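Side-chain contact in carbohydrate esterase family 2 (CE2) (Chaetomium olivicolor, PDB 4XVH), which probably removes acetyl groups from xylan or related plant polysaccharides, joining an SGNH-type esterase domain to a jelly-roll carbohydrate-binding domain: residues 233-238 and 276-281. Residues are numbered along the deposited sequence; the frame is centred on the assembly and turned at random.
Sequences DAMVKF and NAIKNA
Met235 and Val236 close on Ala281 where two helices of the alpha/beta SGNH-hydrolase (GDSL-like) domain, 228-243 and 270-285, pack side by side next to its parallel sheet. The axes of the two short segments pass 9.1 Å apart at a crossing angle of -41°, and Ala281 brings just a methyl group to the interface. That methyl points at the opposite helix and meets two side chains: Met235 CG lies 3.8 Å from Ala281 CB, and the Val236 CG2 methyl reaches the same CB at 3.9 Å. This is the tight part. On the sheet side the fit is looser. Met235 leaves its helix with CG anti to the backbone N (chi1 -177°), then bends at chi2 and chi3, which turns the CE methyl toward Ile278, 4.3 Å from its CG1. Both side chains rest on Leu253 of strand 250-254, while Ile278 also touches Phe291 of the edge strand 289-292 and Leu166 of a loop packs on Met235. The other flank faces solvent and is polar: Asn280 is exposed there, and Asp233 OD1 forms a salt bridge with Arg284 NH2, a polar link between the same two helices. Between the two segments themselves all contacts are apolar. Val236 has CG1 anti to its own N (chi1 170°), which leaves CG2 facing the other helix, 3.8 Å from Ala281 CA.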
ATOM      1  N   ASP A 233      -6.460   6.833  21.298  1.00 30.83           N
ATOM      2  CA  ASP A 233      -5.223   7.442  21.781  1.00 31.63           C
ATOM      3  C   ASP A 233      -4.050   7.087  20.858  1.00 29.28           C
ATOM      4  O   ASP A 233      -3.195   7.923  20.588  1.00 29.69           O
ATOM      5  CB  ASP A 233      -4.895   6.988  23.206  1.00 33.99           C
ATOM      6  CG  ASP A 233      -5.812   7.596  24.277  1.00 37.48           C
ATOM      7  OD1 ASP A 233      -6.580   8.537  23.988  1.00 37.74           O
ATOM      8  OD2 ASP A 233      -5.742   7.116  25.440  1.00 38.88           O
ATOM      9  N   ALA A 234      -4.002   5.834  20.399  1.00 26.99           N
ATOM     10  CA  ALA A 234      -2.925   5.365  19.542  1.00 26.03           C
ATOM     11  C   ALA A 234      -2.965   5.991  18.164  1.00 25.25           C
ATOM     12  O   ALA A 234      -1.916   6.231  17.536  1.00 24.42           O
ATOM     13  CB  ALA A 234      -2.986   3.863  19.393  1.00 24.63           C
ATOM     14  N   MET A 235      -4.175   6.196  17.665  1.00 24.54           N
ATOM     15  CA  MET A 235      -4.336   6.844  16.366  1.00 24.04           C
ATOM     16  C   MET A 235      -3.770   8.281  16.444  1.00 24.98           C
ATOM     17  O   MET A 235      -3.041   8.712  15.568  1.00 24.91           O
ATOM     18  CB  MET A 235      -5.808   6.853  15.957  1.00 23.97           C
ATOM     19  CG  MET A 235      -6.060   7.443  14.575  1.00 23.14           C
ATOM     20  SD  MET A 235      -5.428   6.382  13.212  1.00 27.72           S
ATOM     21  CE  MET A 235      -6.715   5.123  13.071  1.00 25.65           C
ATOM     22  N   VAL A 236      -4.090   8.998  17.518  1.00 26.81           N
ATOM     23  CA  VAL A 236      -3.551  10.343  17.695  1.00 27.75           C
ATOM     24  C   VAL A 236      -2.018  10.292  17.775  1.00 29.95           C
ATOM     25  O   VAL A 236      -1.321  11.014  17.063  1.00 30.41           O
ATOM     26  CB  VAL A 236      -4.150  11.010  18.944  1.00 28.41           C
ATOM     27  CG1 VAL A 236      -3.408  12.305  19.280  1.00 27.78           C
ATOM     28  CG2 VAL A 236      -5.646  11.275  18.715  1.00 27.80           C
ATOM     29  N   LYS A 237      -1.495   9.378  18.581  1.00 30.58           N
ATOM     30  CA  LYS A 237      -0.054   9.268  18.756  1.00 31.10           C
ATOM     31  C   LYS A 237       0.693   8.895  17.452  1.00 27.22           C
ATOM     32  O   LYS A 237       1.781   9.416  17.173  1.00 26.57           O
ATOM     33  CB  LYS A 237       0.231   8.244  19.863  1.00 34.57           C
ATOM     34  CG  LYS A 237       1.698   8.060  20.201  1.00 38.10           C
ATOM     35  CD  LYS A 237       2.318   9.365  20.718  1.00 41.47           C
ATOM     36  CE  LYS A 237       3.682   9.098  21.380  1.00 43.29           C
ATOM     37  NZ  LYS A 237       4.466   8.112  20.555  1.00 40.97           N
ATOM     38  N   PHE A 238       0.107   7.991  16.660  1.00 24.09           N
ATOM     39  CA  PHE A 238       0.722   7.547  15.409  1.00 23.52           C
ATOM     40  C   PHE A 238       0.842   8.748  14.439  1.00 23.48           C
ATOM     41  O   PHE A 238       1.894   8.992  13.864  1.00 23.62           O
ATOM     42  CB  PHE A 238      -0.092   6.410  14.771  1.00 21.97           C
ATOM     43  CG  PHE A 238       0.568   5.781  13.559  1.00 22.51           C
ATOM     44  CD1 PHE A 238       1.951   5.794  13.419  1.00 22.87           C
ATOM     45  CD2 PHE A 238      -0.194   5.189  12.565  1.00 21.69           C
ATOM     46  CE1 PHE A 238       2.572   5.230  12.294  1.00 21.36           C
ATOM     47  CE2 PHE A 238       0.407   4.617  11.447  1.00 22.16           C
ATOM     48  CZ  PHE A 238       1.822   4.646  11.320  1.00 21.55           C
ATOM     49  N   ASN A 276     -16.702   6.465  15.126  1.00 27.68           N
ATOM     50  CA  ASN A 276     -16.691   7.498  16.158  1.00 29.73           C
ATOM     51  C   ASN A 276     -15.308   7.686  16.774  1.00 29.17           C
ATOM     52  O   ASN A 276     -14.893   8.817  17.067  1.00 28.54           O
ATOM     53  CB  ASN A 276     -17.717   7.161  17.253  1.00 32.57           C
ATOM     54  CG  ASN A 276     -19.156   7.337  16.773  1.00 34.00           C
ATOM     55  OD1 ASN A 276     -19.408   8.104  15.846  1.00 33.96           O
ATOM     56  ND2 ASN A 276     -20.104   6.651  17.426  1.00 35.38           N
ATOM     57  N   ALA A 277     -14.600   6.577  16.992  1.00 27.84           N
ATOM     58  CA  ALA A 277     -13.240   6.648  17.524  1.00 27.38           C
ATOM     59  C   ALA A 277     -12.315   7.442  16.589  1.00 27.13           C
ATOM     60  O   ALA A 277     -11.523   8.275  17.039  1.00 27.31           O
ATOM     61  CB  ALA A 277     -12.687   5.268  17.754  1.00 25.62           C
ATOM     62  N   ILE A 278     -12.441   7.215  15.292  1.00 22.66           N
ATOM     63  CA  ILE A 278     -11.601   7.933  14.355  1.00 24.78           C
ATOM     64  C   ILE A 278     -11.950   9.420  14.323  1.00 24.42           C
ATOM     65  O   ILE A 278     -11.053  10.269  14.321  1.00 24.45           O
ATOM     66  CB  ILE A 278     -11.693   7.291  12.933  1.00 22.37           C
ATOM     67  CG1 ILE A 278     -10.943   5.952  12.948  1.00 20.85           C
ATOM     68  CG2 ILE A 278     -11.126   8.218  11.848  1.00 22.97           C
ATOM     69  CD1 ILE A 278     -11.151   5.096  11.690  1.00 19.28           C
ATOM     70  N   LYS A 279     -13.240   9.733  14.345  1.00 24.01           N
ATOM     71  CA  LYS A 279     -13.669  11.125  14.355  1.00 26.74           C
ATOM     72  C   LYS A 279     -13.155  11.830  15.587  1.00 29.42           C
ATOM     73  O   LYS A 279     -12.730  12.994  15.535  1.00 29.38           O
ATOM     74  CB  LYS A 279     -15.198  11.223  14.296  1.00 28.12           C
ATOM     75  CG  LYS A 279     -15.785  10.766  12.942  1.00 28.46           C
ATOM     76  CD  LYS A 279     -17.290  10.979  12.922  1.00 33.06           C
ATOM     77  CE  LYS A 279     -17.912  10.682  11.559  1.00 35.47           C
ATOM     78  NZ  LYS A 279     -19.415  10.843  11.613  1.00 37.93           N
ATOM     79  N   ASN A 280     -13.211  11.132  16.713  1.00 30.49           N
ATOM     80  CA  ASN A 280     -12.608  11.654  17.936  1.00 33.77           C
ATOM     81  C   ASN A 280     -11.122  11.966  17.743  1.00 31.20           C
ATOM     82  O   ASN A 280     -10.667  13.044  18.103  1.00 32.06           O
ATOM     83  CB  ASN A 280     -12.793  10.664  19.094  1.00 38.05           C
ATOM     84  CG  ASN A 280     -14.137  10.811  19.776  1.00 43.69           C
ATOM     85  OD1 ASN A 280     -14.826  11.820  19.611  1.00 45.28           O
ATOM     86  ND2 ASN A 280     -14.513   9.805  20.564  1.00 46.17           N
ATOM     87  N   ALA A 281     -10.372  11.025  17.177  1.00 28.14           N
ATOM     88  CA  ALA A 281      -8.955  11.246  16.884  1.00 27.18           C
ATOM     89  C   ALA A 281      -8.760  12.466  15.986  1.00 27.20           C
ATOM     90  O   ALA A 281      -7.886  13.308  16.237  1.00 28.67           O
ATOM     91  CB  ALA A 281      -8.335   9.989  16.231  1.00 24.37           C
TER